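PDB 5DIY: hyaluronidase from Thermobaculum terrenum, which probably cleaves N-acetylglucosamine from O-GlcNAc-modified substrates, as a family 84 glycoside hydrolase with hexosaminidase activity. Local coordinates for residues Gly181-Trp192 against Val210-Trp221; Ala260-Pro268 against Lys367-Trp375. All blocks are in the same frame, centred on the assembly; numbering follows the deposited sequence.

How the contacts relate
Both contacts are largely buried, but they lie in different parts of the fold and share no helix or strand. Contact 1 joins two neighbouring strands of the eight-stranded barrel and the ends of the helices before them; contact 2 sets helix 262-277, which follows the last barrel strand, against helix 367-371 and the start of helix 373-398. The centres of contact 1 and contact 2 are about 34 Å apart, and the nearest atoms of the two about 12 Å. The chemistry differs accordingly. In contact 1, parallel strand bonds and aromatic packing run toward the bound sugar, while an arginine gathers backbone carbonyls at the far end. In contact 2, a carboxylate receives two backbone N-H groups of segment 260-268, with apolar packing beside it.

Contact 1 (Gly181-Trp192 against Val210-Trp221); sequences GQRLPKNIDVFW and VQKSLQRPATLW. With NAG (2-acetamido-2-deoxy-beta-D-glucopyranose), chain E.
Arg216 NH2 is bonded to Leu184 O at 2.9 Å (159° at the hydrogen) and, weakly, to Gly181 O and Leu214 O. Its twin NH1 reaches Ile188 O at 3.0 Å, in both the guanidinium and the carbonyl plane, and binds Pro185 O weakly; NE returns to Leu214 O. The carbonyls of Gly181, Leu184, Ile188 and Leu214, near its plane, with Lys186 CA over one face, fix the orientation of the guanidinium. A methionine here would probably leave the carbonyls of Leu184 and Ile188 without these donors and the turn 185-188 less firmly tied. Gln215, which closes a Schellman motif, gives NE2 to Gln182 OE1 (2.9 Å, 172°) and takes Lys186 NZ at OE1.

Val190 O accepts Thr219 N at 3.0 Å and Trp192 O accepts Trp221 N at 2.9 Å, the evidence for parallel pairing. A water joins Asp189 OD1, Val190 N, Pro217 O and Thr219 OG1. Val210 CG2 makes a CH-pi contact 3.6 Å from the centroid of the Trp192 five-membered ring. The Trp221 edge meets the Phe191 face, planes 69° apart; with CG anti to the backbone N, its indole lies beneath the N-acetyl group, NAG C8 over its centre, 3.4 Å above the plane. Strand 189-192, helix 204-214 and strand 218-222 are a beta-alpha-beta unit of the TIM barrel, whose C-terminal strand ends carry the sugar site.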
# COMPACT_ATOMS: atom_id res chain seq x y z
N GLY C 181 -5.38 -4.22 -27.41
CA GLY C 181 -6.78 -4.66 -27.43
C GLY C 181 -7.18 -5.30 -28.75
O GLY C 181 -7.96 -6.25 -28.78
N GLN C 182 -6.63 -4.76 -29.84
CA GLN C 182 -6.86 -5.28 -31.19
C GLN C 182 -6.16 -6.63 -31.43
O GLN C 182 -6.77 -7.55 -31.99
CB GLN C 182 -6.38 -4.24 -32.23
CG GLN C 182 -6.66 -4.56 -33.69
CD GLN C 182 -8.15 -4.69 -34.00
OE1 GLN C 182 -8.98 -3.98 -33.44
NE2 GLN C 182 -8.48 -5.60 -34.90
N ARG C 183 -4.91 -6.76 -30.99
CA ARG C 183 -4.06 -7.91 -31.35
C ARG C 183 -3.98 -9.05 -30.34
O ARG C 183 -3.62 -10.16 -30.72
CB ARG C 183 -2.64 -7.42 -31.66
CG ARG C 183 -2.60 -6.39 -32.78
CD ARG C 183 -1.33 -6.48 -33.59
NE ARG C 183 -1.36 -5.53 -34.71
CZ ARG C 183 -0.53 -5.55 -35.76
NH1 ARG C 183 0.43 -6.47 -35.87
NH2 ARG C 183 -0.67 -4.63 -36.71
N LEU C 184 -4.29 -8.79 -29.06
CA LEU C 184 -4.40 -9.88 -28.08
C LEU C 184 -5.70 -10.65 -28.28
O LEU C 184 -6.75 -10.03 -28.30
CB LEU C 184 -4.37 -9.37 -26.63
CG LEU C 184 -3.04 -8.99 -26.00
CD1 LEU C 184 -3.29 -8.44 -24.60
CD2 LEU C 184 -2.09 -10.18 -25.93
N PRO C 185 -5.64 -11.99 -28.39
CA PRO C 185 -6.87 -12.80 -28.33
C PRO C 185 -7.74 -12.41 -27.13
O PRO C 185 -7.21 -12.18 -26.04
CB PRO C 185 -6.34 -14.23 -28.18
CG PRO C 185 -4.99 -14.21 -28.82
CD PRO C 185 -4.44 -12.82 -28.62
N LYS C 186 -9.05 -12.35 -27.34
CA LYS C 186 -9.98 -11.69 -26.40
C LYS C 186 -10.01 -12.33 -25.01
O LYS C 186 -10.26 -11.64 -24.03
CB LYS C 186 -11.42 -11.66 -26.94
CG LYS C 186 -11.62 -10.94 -28.27
CD LYS C 186 -11.30 -9.46 -28.22
CE LYS C 186 -11.56 -8.80 -29.57
NZ LYS C 186 -10.53 -7.79 -29.92
N ASN C 187 -9.76 -13.64 -24.95
CA ASN C 187 -9.80 -14.37 -23.69
C ASN C 187 -8.51 -14.31 -22.86
O ASN C 187 -8.46 -14.88 -21.77
CB ASN C 187 -10.22 -15.82 -23.97
CG ASN C 187 -11.62 -15.92 -24.58
OD1 ASN C 187 -12.50 -15.10 -24.31
ND2 ASN C 187 -11.83 -16.94 -25.40
N ILE C 188 -7.48 -13.63 -23.37
CA ILE C 188 -6.32 -13.26 -22.56
C ILE C 188 -6.73 -12.07 -21.70
O ILE C 188 -7.18 -11.04 -22.23
CB ILE C 188 -5.08 -12.93 -23.43
CG1 ILE C 188 -4.64 -14.20 -24.18
CG2 ILE C 188 -3.95 -12.36 -22.56
CD1 ILE C 188 -3.37 -14.08 -24.99
N ASP C 189 -6.61 -12.22 -20.39
CA ASP C 189 -6.97 -11.15 -19.45
C ASP C 189 -5.87 -10.10 -19.40
O ASP C 189 -4.70 -10.41 -19.63
CB ASP C 189 -7.24 -11.73 -18.06
CG ASP C 189 -8.60 -12.41 -17.96
OD1 ASP C 189 -9.62 -11.75 -18.25
OD2 ASP C 189 -8.67 -13.59 -17.58
N VAL C 190 -6.25 -8.85 -19.13
CA VAL C 190 -5.30 -7.73 -19.13
C VAL C 190 -5.43 -6.91 -17.85
O VAL C 190 -6.51 -6.41 -17.53
CB VAL C 190 -5.49 -6.82 -20.36
CG1 VAL C 190 -4.55 -5.61 -20.30
CG2 VAL C 190 -5.27 -7.61 -21.64
N PHE C 191 -4.31 -6.77 -17.14
CA PHE C 191 -4.27 -6.01 -15.88
C PHE C 191 -4.26 -4.51 -16.11
O PHE C 191 -3.86 -4.02 -17.18
CB PHE C 191 -3.03 -6.39 -15.04
CG PHE C 191 -3.26 -7.51 -14.05
CD1 PHE C 191 -4.32 -7.45 -13.15
CD2 PHE C 191 -2.38 -8.58 -13.98
CE1 PHE C 191 -4.51 -8.45 -12.22
CE2 PHE C 191 -2.57 -9.59 -13.05
CZ PHE C 191 -3.64 -9.52 -12.17
N TRP C 192 -4.66 -3.78 -15.08
CA TRP C 192 -4.69 -2.33 -15.08
C TRP C 192 -4.79 -1.86 -13.63
O TRP C 192 -5.54 -2.44 -12.85
CB TRP C 192 -5.91 -1.87 -15.89
CG TRP C 192 -6.02 -0.42 -16.04
CD1 TRP C 192 -6.83 0.41 -15.33
CD2 TRP C 192 -5.29 0.41 -16.94
NE1 TRP C 192 -6.65 1.70 -15.74
CE2 TRP C 192 -5.71 1.74 -16.73
CE3 TRP C 192 -4.31 0.16 -17.91
CZ2 TRP C 192 -5.20 2.81 -17.45
CZ3 TRP C 192 -3.80 1.23 -18.63
CH2 TRP C 192 -4.25 2.54 -18.40
N VAL C 210 -11.02 2.19 -20.39
CA VAL C 210 -10.04 1.10 -20.47
C VAL C 210 -10.63 -0.08 -21.25
O VAL C 210 -9.97 -0.64 -22.14
CB VAL C 210 -9.56 0.61 -19.08
CG1 VAL C 210 -8.64 -0.61 -19.21
CG2 VAL C 210 -8.83 1.71 -18.32
N GLN C 211 -11.87 -0.45 -20.91
CA GLN C 211 -12.58 -1.54 -21.57
C GLN C 211 -12.68 -1.35 -23.09
O GLN C 211 -12.53 -2.31 -23.83
CB GLN C 211 -13.98 -1.73 -20.94
CG GLN C 211 -14.94 -2.61 -21.74
CD GLN C 211 -16.20 -2.97 -20.98
OE1 GLN C 211 -16.56 -2.32 -19.99
NE2 GLN C 211 -16.90 -4.00 -21.44
N LYS C 212 -12.94 -0.12 -23.53
CA LYS C 212 -13.04 0.19 -24.96
C LYS C 212 -11.72 -0.03 -25.69
O LYS C 212 -11.69 -0.71 -26.71
CB LYS C 212 -13.52 1.63 -25.19
CG LYS C 212 -14.95 1.89 -24.77
N SER C 213 -10.63 0.51 -25.14
CA SER C 213 -9.30 0.35 -25.75
C SER C 213 -8.85 -1.10 -25.78
O SER C 213 -8.30 -1.56 -26.78
CB SER C 213 -8.27 1.21 -25.02
OG SER C 213 -8.61 2.57 -25.07
N LEU C 214 -9.10 -1.83 -24.69
CA LEU C 214 -8.69 -3.24 -24.62
C LEU C 214 -9.63 -4.19 -25.37
O LEU C 214 -9.27 -5.35 -25.60
CB LEU C 214 -8.56 -3.69 -23.16
CG LEU C 214 -7.47 -3.00 -22.33
CD1 LEU C 214 -7.53 -3.49 -20.89
CD2 LEU C 214 -6.08 -3.23 -22.91
N GLN C 215 -10.81 -3.70 -25.74
CA GLN C 215 -11.88 -4.51 -26.35
C GLN C 215 -12.28 -5.69 -25.47
O GLN C 215 -12.68 -6.74 -25.97
CB GLN C 215 -11.51 -4.94 -27.77
CG GLN C 215 -11.23 -3.77 -28.71
CD GLN C 215 -10.86 -4.20 -30.12
OE1 GLN C 215 -11.33 -5.23 -30.60
NE2 GLN C 215 -10.02 -3.41 -30.78
N ARG C 216 -12.17 -5.51 -24.16
CA ARG C 216 -12.55 -6.51 -23.16
C ARG C 216 -12.61 -5.84 -21.79
O ARG C 216 -11.96 -4.80 -21.59
CB ARG C 216 -11.52 -7.66 -23.12
CG ARG C 216 -10.20 -7.30 -22.45
CD ARG C 216 -9.04 -8.12 -22.99
NE ARG C 216 -8.77 -7.78 -24.38
CZ ARG C 216 -8.01 -8.49 -25.21
NH1 ARG C 216 -7.40 -9.61 -24.82
NH2 ARG C 216 -7.86 -8.07 -26.47
N PRO C 217 -13.38 -6.41 -20.84
CA PRO C 217 -13.28 -5.93 -19.46
C PRO C 217 -11.88 -6.18 -18.90
O PRO C 217 -11.33 -7.26 -19.08
CB PRO C 217 -14.31 -6.79 -18.71
CG PRO C 217 -15.25 -7.26 -19.76
CD PRO C 217 -14.41 -7.45 -20.99
N ALA C 218 -11.29 -5.17 -18.26
CA ALA C 218 -9.97 -5.29 -17.64
C ALA C 218 -10.08 -6.03 -16.31
O ALA C 218 -11.16 -6.13 -15.75
CB ALA C 218 -9.36 -3.92 -17.42
N THR C 219 -8.95 -6.56 -15.85
CA THR C 219 -8.82 -7.09 -14.50
C THR C 219 -8.02 -6.05 -13.73
O THR C 219 -7.02 -5.55 -14.23
CB THR C 219 -8.06 -8.44 -14.48
OG1 THR C 219 -8.66 -9.33 -15.43
CG2 THR C 219 -8.10 -9.07 -13.09
N LEU C 220 -8.47 -5.69 -12.54
CA LEU C 220 -7.78 -4.67 -11.75
C LEU C 220 -6.67 -5.28 -10.92
O LEU C 220 -6.90 -6.21 -10.14
CB LEU C 220 -8.75 -3.90 -10.85
CG LEU C 220 -9.53 -2.75 -11.49
CD1 LEU C 220 -10.65 -2.35 -10.56
CD2 LEU C 220 -8.62 -1.56 -11.81
N TRP C 221 -5.46 -4.77 -11.12
CA TRP C 221 -4.33 -4.96 -10.22
C TRP C 221 -4.41 -3.74 -9.32
O TRP C 221 -3.95 -2.67 -9.69
CB TRP C 221 -3.02 -4.98 -11.01
CG TRP C 221 -1.74 -5.18 -10.23
CD1 TRP C 221 -1.43 -4.68 -8.99
CD2 TRP C 221 -0.59 -5.91 -10.66
NE1 TRP C 221 -0.17 -5.07 -8.63
CE2 TRP C 221 0.38 -5.82 -9.63
CE3 TRP C 221 -0.28 -6.63 -11.82
CZ2 TRP C 221 1.63 -6.44 -9.72
CZ3 TRP C 221 0.97 -7.24 -11.91
CH2 TRP C 221 1.91 -7.14 -10.87
C1 NAG E . 4.47 -1.14 -9.54
C2 NAG E . 4.54 -2.68 -9.68
C3 NAG E . 4.23 -3.43 -8.38
C4 NAG E . 4.53 -2.56 -7.17
C5 NAG E . 3.61 -1.35 -7.22
C6 NAG E . 3.83 -0.39 -6.04
C7 NAG E . 2.40 -2.98 -10.88
C8 NAG E . 1.78 -3.58 -12.11
N2 NAG E . 3.72 -3.15 -10.78
O3 NAG E . 5.02 -4.63 -8.35
O4 NAG E . 4.25 -3.28 -5.97
O5 NAG E . 3.68 -0.64 -8.46
O6 NAG E . 5.20 0.01 -5.91
O7 NAG E . 1.74 -2.38 -10.05
O HOH W 1 -9.24 -8.89 -18.30

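Contact 2 (Ala260-Pro268 against Lys367-Trp375); sequences ALPEASKLP and KFFWEIRPW
Glu371 OE1 accepts Ala264 N at 2.6 Å (163° at the hydrogen), approached on the syn side, and OE2 takes a weaker bond from Glu263 N at 3.2 Å. The motif is near-perpendicular helix packing: the axes of helices 262-268 and 367-371 make an angle of 104° and approach to 8.3 Å. Helix 262-277 follows the last barrel strand, 251-256, and packs here on helices outside the barrel. Glu371, its chain stretched out, runs antiparallel alongside Leu261, whose CB lies against OE1, and sets its carboxylate by the backbone N-H groups of Glu263 and Ala264. That position would probably stabilise its negative charge.

Other first-shell groups flank this grip. Ala264 CA touches Phe368 CD2 at 3.7 Å, and Leu267 CD1 comes to 4.0 Å from Phe368 CZ. Ala264 CB also meets Ile372 CG2, which in turn lies over one face of the Phe368 ring. Elsewhere on the same interface, Leu261 CD1 packs at 3.9 Å from Trp375 CZ3, while Trp375 NE1 bonds to Pro233 O. Glu263 CG, anti to the backbone N, lies by Phe368 N, and the Lys367 chain passes slantwise over Glu263.

The second shell is charged. The bend at chi2 (67°) turns the Glu263 carboxylate to Lys266 NZ, which forms a salt bridge to OE1 and also pairs with Asp25. Lys367 NZ makes a salt bridge with Glu22 and keeps a long one to Glu371 OE2. Helix 20-32 therefore supplies the outer partners of both lysines. Two waters complete the link: one bridges Glu263 OE2 and Phe368 N, the other donates to Glu263 OE1 and accepts from Lys367 NZ at 2.8 Å.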
# COMPACT_ATOMS: atom_id res chain seq x y z
N ALA C 260 4.08 -6.31 2.35
CA ALA C 260 5.02 -7.36 2.78
C ALA C 260 4.80 -7.80 4.25
O ALA C 260 5.37 -8.79 4.68
CB ALA C 260 6.46 -6.91 2.57
N LEU C 261 4.01 -7.03 5.00
CA LEU C 261 3.44 -7.43 6.29
C LEU C 261 2.09 -8.15 6.09
O LEU C 261 1.06 -7.48 5.92
CB LEU C 261 3.22 -6.18 7.17
CG LEU C 261 4.41 -5.26 7.40
CD1 LEU C 261 3.98 -4.06 8.22
CD2 LEU C 261 5.54 -6.01 8.08
N PRO C 262 2.09 -9.50 6.10
CA PRO C 262 0.85 -10.21 5.77
C PRO C 262 -0.26 -10.13 6.81
O PRO C 262 -1.43 -10.02 6.45
CB PRO C 262 1.30 -11.68 5.63
CG PRO C 262 2.58 -11.77 6.38
CD PRO C 262 3.23 -10.43 6.22
N GLU C 263 0.10 -10.23 8.08
CA GLU C 263 -0.89 -10.21 9.15
C GLU C 263 -1.54 -8.82 9.24
O GLU C 263 -2.76 -8.71 9.36
CB GLU C 263 -0.25 -10.62 10.49
CG GLU C 263 -1.25 -11.03 11.56
CD GLU C 263 -2.00 -12.31 11.24
OE1 GLU C 263 -1.49 -13.15 10.48
OE2 GLU C 263 -3.11 -12.48 11.78
N ALA C 264 -0.73 -7.77 9.14
CA ALA C 264 -1.25 -6.39 9.08
C ALA C 264 -2.14 -6.15 7.87
O ALA C 264 -3.10 -5.39 7.96
CB ALA C 264 -0.10 -5.39 9.12
N SER C 265 -1.83 -6.79 6.74
CA SER C 265 -2.65 -6.67 5.52
C SER C 265 -4.06 -7.22 5.68
O SER C 265 -4.97 -6.79 4.97
CB SER C 265 -1.99 -7.38 4.32
OG SER C 265 -0.78 -6.76 3.94
N LYS C 266 -4.26 -8.15 6.61
CA LYS C 266 -5.57 -8.76 6.81
C LYS C 266 -6.67 -7.77 7.18
O LYS C 266 -7.83 -8.02 6.87
CB LYS C 266 -5.50 -9.88 7.85
CG LYS C 266 -4.69 -11.08 7.39
CD LYS C 266 -4.64 -12.13 8.49
CE LYS C 266 -3.78 -13.32 8.10
NZ LYS C 266 -3.88 -14.38 9.15
N LEU C 267 -6.29 -6.66 7.83
CA LEU C 267 -7.25 -5.63 8.22
C LEU C 267 -7.88 -4.96 6.97
O LEU C 267 -9.10 -5.02 6.80
CB LEU C 267 -6.62 -4.62 9.20
CG LEU C 267 -7.48 -4.06 10.32
CD1 LEU C 267 -6.68 -3.01 11.09
CD2 LEU C 267 -8.77 -3.46 9.78
N PRO C 268 -7.07 -4.34 6.08
CA PRO C 268 -7.65 -3.80 4.84
C PRO C 268 -8.15 -4.85 3.86
O PRO C 268 -9.15 -4.59 3.17
CB PRO C 268 -6.49 -2.99 4.23
CG PRO C 268 -5.26 -3.55 4.84
CD PRO C 268 -5.66 -3.94 6.23
N LYS C 367 0.60 -11.66 16.31
CA LYS C 367 1.47 -11.34 15.19
C LYS C 367 1.18 -9.97 14.56
O LYS C 367 2.11 -9.27 14.16
CB LYS C 367 1.37 -12.42 14.12
CG LYS C 367 2.34 -12.20 12.98
CD LYS C 367 2.40 -13.38 12.04
CE LYS C 367 3.56 -13.21 11.09
NZ LYS C 367 3.30 -13.92 9.83
N PHE C 368 -0.09 -9.60 14.46
CA PHE C 368 -0.48 -8.27 13.97
C PHE C 368 0.31 -7.18 14.72
O PHE C 368 0.97 -6.34 14.09
CB PHE C 368 -2.00 -8.06 14.13
CG PHE C 368 -2.47 -6.68 13.73
CD1 PHE C 368 -2.49 -5.63 14.66
CD2 PHE C 368 -2.90 -6.42 12.43
CE1 PHE C 368 -2.92 -4.36 14.30
CE2 PHE C 368 -3.33 -5.15 12.06
CZ PHE C 368 -3.34 -4.12 12.99
N PHE C 369 0.27 -7.22 16.05
CA PHE C 369 0.95 -6.19 16.87
C PHE C 369 2.47 -6.29 16.87
O PHE C 369 3.14 -5.28 17.09
CB PHE C 369 0.37 -6.14 18.28
CG PHE C 369 -1.06 -5.70 18.30
CD1 PHE C 369 -1.40 -4.39 17.98
CD2 PHE C 369 -2.08 -6.61 18.55
CE1 PHE C 369 -2.72 -3.98 17.95
CE2 PHE C 369 -3.41 -6.20 18.52
CZ PHE C 369 -3.73 -4.89 18.23
N TRP C 370 3.02 -7.48 16.59
CA TRP C 370 4.45 -7.62 16.27
C TRP C 370 4.80 -6.90 14.96
O TRP C 370 5.82 -6.22 14.88
CB TRP C 370 4.86 -9.10 16.18
CG TRP C 370 6.32 -9.28 15.88
CD1 TRP C 370 7.34 -9.34 16.78
CD2 TRP C 370 6.92 -9.42 14.59
NE1 TRP C 370 8.54 -9.50 16.14
CE2 TRP C 370 8.32 -9.56 14.79
CE3 TRP C 370 6.42 -9.44 13.28
CZ2 TRP C 370 9.22 -9.72 13.72
CZ3 TRP C 370 7.32 -9.60 12.21
CH2 TRP C 370 8.70 -9.74 12.45
N GLU C 371 3.97 -7.05 13.93
CA GLU C 371 4.24 -6.41 12.63
C GLU C 371 4.17 -4.88 12.68
O GLU C 371 5.02 -4.20 12.11
CB GLU C 371 3.31 -6.94 11.53
CG GLU C 371 3.73 -8.29 10.99
CD GLU C 371 2.80 -8.85 9.94
OE1 GLU C 371 1.86 -8.14 9.50
OE2 GLU C 371 2.98 -10.03 9.55
N ILE C 372 3.19 -4.34 13.40
CA ILE C 372 2.99 -2.88 13.48
C ILE C 372 3.76 -2.20 14.63
O ILE C 372 3.53 -1.02 14.88
CB ILE C 372 1.49 -2.50 13.53
CG1 ILE C 372 0.83 -2.84 14.87
CG2 ILE C 372 0.74 -3.18 12.39
CD1 ILE C 372 -0.27 -1.87 15.24
N ARG C 373 4.66 -2.91 15.30
CA ARG C 373 5.38 -2.38 16.47
C ARG C 373 6.19 -1.11 16.20
O ARG C 373 6.19 -0.21 17.04
CB ARG C 373 6.28 -3.46 17.10
CG ARG C 373 6.84 -3.08 18.47
CD ARG C 373 8.01 -3.96 18.86
NE ARG C 373 7.57 -5.28 19.31
CZ ARG C 373 8.36 -6.35 19.45
NH1 ARG C 373 9.66 -6.30 19.16
NH2 ARG C 373 7.83 -7.50 19.87
N PRO C 374 6.89 -1.03 15.04
CA PRO C 374 7.63 0.21 14.76
C PRO C 374 6.76 1.47 14.72
O PRO C 374 7.23 2.54 15.10
CB PRO C 374 8.25 -0.06 13.38
CG PRO C 374 8.36 -1.54 13.31
CD PRO C 374 7.14 -2.05 14.01
N TRP C 375 5.51 1.32 14.28
CA TRP C 375 4.57 2.42 14.25
C TRP C 375 4.08 2.75 15.65
O TRP C 375 3.95 3.92 15.99
CB TRP C 375 3.40 2.12 13.30
CG TRP C 375 3.80 2.19 11.85
CD1 TRP C 375 3.75 3.28 11.04
CD2 TRP C 375 4.34 1.12 11.05
NE1 TRP C 375 4.21 2.97 9.78
CE2 TRP C 375 4.58 1.65 9.76
CE3 TRP C 375 4.62 -0.23 11.29
CZ2 TRP C 375 5.09 0.87 8.72
CZ3 TRP C 375 5.14 -1.00 10.25
CH2 TRP C 375 5.37 -0.45 8.98
O HOH W 2 0.75 -13.84 8.78
O HOH W 3 -2.52 -11.49 14.65